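Local atomic coordinates of protease LasA (Pseudomonas aeruginosa, PDB entry 3IT5), a protein that cleaves Gly-Gly-containing peptides as a secreted zinc metallopeptidase of family M23, degrading pentaglycine cross-links of staphylococcal cell walls and taking part in elastin breakdown. Residues V146-S149 against N150-D154. Residues are numbered along the deposited sequence; the frame is centred on the assembly and turned at random.
Sequences VGTS and NYDND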
loop_
_atom_site.group_PDB
_atom_site.type_symbol
_atom_site.label_atom_id
_atom_site.label_comp_id
_atom_site.label_asym_id
_atom_site.label_seq_id
_atom_site.Cartn_x
_atom_site.Cartn_y
_atom_site.Cartn_z
ATOM N N VAL A 146 -8.532 -5.126 10.347
ATOM C CA VAL A 146 -7.199 -5.458 10.825
ATOM C C VAL A 146 -7.211 -6.725 11.701
ATOM O O VAL A 146 -8.056 -6.866 12.592
ATOM C CB VAL A 146 -6.611 -4.215 11.565
ATOM C CG1 VAL A 146 -5.892 -4.573 12.847
ATOM C CG2 VAL A 146 -5.749 -3.374 10.617
ATOM N N GLY A 147 -6.274 -7.635 11.430
ATOM C CA GLY A 147 -6.127 -8.891 12.182
ATOM C C GLY A 147 -5.624 -8.705 13.607
ATOM O O GLY A 147 -5.463 -7.575 14.070
ATOM N N THR A 148 -5.356 -9.812 14.297
ATOM C CA THR A 148 -5.036 -9.767 15.734
ATOM C C THR A 148 -3.537 -9.763 16.069
ATOM O O THR A 148 -3.146 -9.405 17.182
ATOM C CB THR A 148 -5.757 -10.887 16.524
ATOM O OG1 THR A 148 -5.509 -12.157 15.909
ATOM C CG2 THR A 148 -7.257 -10.634 16.552
ATOM N N SER A 149 -2.711 -10.166 15.110
ATOM C CA SER A 149 -1.257 -10.082 15.252
ATOM C C SER A 149 -0.667 -9.443 14.004
ATOM O O SER A 149 -1.330 -9.382 12.968
ATOM C CB SER A 149 -0.645 -11.468 15.484
ATOM O OG SER A 149 -1.065 -12.388 14.489
ATOM N N ASN A 150 0.563 -8.943 14.110
ATOM C CA ASN A 150 1.277 -8.455 12.936
ATOM C C ASN A 150 1.346 -9.550 11.885
ATOM O O ASN A 150 1.737 -10.683 12.184
ATOM C CB ASN A 150 2.685 -7.970 13.294
ATOM C CG ASN A 150 2.701 -6.538 13.797
ATOM O OD1 ASN A 150 2.982 -5.608 13.042
ATOM N ND2 ASN A 150 2.404 -6.354 15.078
ATOM N N TYR A 151 0.929 -9.205 10.668
ATOM C CA TYR A 151 0.884 -10.132 9.528
ATOM C C TYR A 151 -0.222 -11.198 9.596
ATOM O O TYR A 151 -0.238 -12.114 8.772
ATOM C CB TYR A 151 2.252 -10.798 9.281
ATOM C CG TYR A 151 3.368 -9.854 8.878
ATOM C CD1 TYR A 151 4.349 -9.467 9.796
ATOM C CD2 TYR A 151 3.453 -9.357 7.576
ATOM C CE1 TYR A 151 5.386 -8.608 9.429
ATOM C CE2 TYR A 151 4.481 -8.498 7.198
ATOM C CZ TYR A 151 5.445 -8.126 8.124
ATOM O OH TYR A 151 6.461 -7.267 7.742
ATOM N N ASP A 152 -1.141 -11.088 10.558
ATOM C CA ASP A 152 -2.287 -12.010 10.614
ATOM C C ASP A 152 -3.052 -11.951 9.291
ATOM O O ASP A 152 -3.401 -10.867 8.817
ATOM C CB ASP A 152 -3.214 -11.697 11.798
ATOM C CG ASP A 152 -4.392 -12.671 11.910
ATOM O OD1 ASP A 152 -4.244 -13.862 11.550
ATOM O OD2 ASP A 152 -5.473 -12.244 12.376
ATOM N N ASN A 153 -3.279 -13.118 8.693
ATOM C CA ASN A 153 -3.902 -13.207 7.371
ATOM C C ASN A 153 -5.067 -14.191 7.307
ATOM O O ASN A 153 -5.569 -14.504 6.222
ATOM C CB ASN A 153 -2.856 -13.539 6.298
ATOM C CG ASN A 153 -2.069 -14.806 6.608
ATOM O OD1 ASN A 153 -2.585 -15.748 7.213
ATOM N ND2 ASN A 153 -0.813 -14.832 6.181
ATOM N N ASP A 154 -5.470 -14.688 8.475
ATOM C CA ASP A 154 -6.665 -15.511 8.612
ATOM C C ASP A 154 -7.844 -14.687 8.104
ATOM O O ASP A 154 -8.126 -13.613 8.638
ATOM C CB ASP A 154 -6.869 -15.892 10.086
ATOM C CG ASP A 154 -7.844 -17.048 10.278
ATOM O OD1 ASP A 154 -8.848 -17.142 9.531
ATOM O OD2 ASP A 154 -7.609 -17.857 11.204
HETATM O O HOH W 1 -3.266 -8.464 10.294
HETATM O O HOH W 2 1.582 -13.877 13.380
#
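Ser149 and Asp152 close a type II beta turn, in which Asp152 N donates to Ser149 O (3.0 Å) and approaches from well above the carbonyl plane, about 50° out of it. Tyr151 takes the third position of the turn with a positive phi. The turn forms the tip of the loop that joins strands 142-145 and 159-162 of the small antiparallel sheet, and it reaches over the zinc site of this M23 peptidase domain.

The side chain of Asp152 folds back against the loop backbone that leads into the turn. With CG anti to the backbone N (chi1 -178°), its carboxylate is carried to the backbone of Gly147 and Thr148. There Asp152 OD2 accepts the bond from Thr148 N at 3.1 Å in a nearly straight line (165°), using its anti side. Asp152 OD2 also lies 3.4 Å from Gly147 CA, where the glycine brings no side chain against it. OD1 of this buried carboxylate forms a salt bridge with Arg157, so both oxygens are engaged, and the nearby positive charge probably stabilises the ionised form. On the flank of the turn, Ser149 OG rests against the CB of Asp152 at 3.5 Å.

The two central residues lie beside the metal centre. Asn150 is tied through its amide to Ser24 N and Gly29 O, while the Tyr151 ring stacks on the zinc ligand His23, and the side chain comes to about 4 Å from the zinc ion, nearest atoms. A water 2.8 Å from Asp152 O also takes a weak bond from Gly147 N.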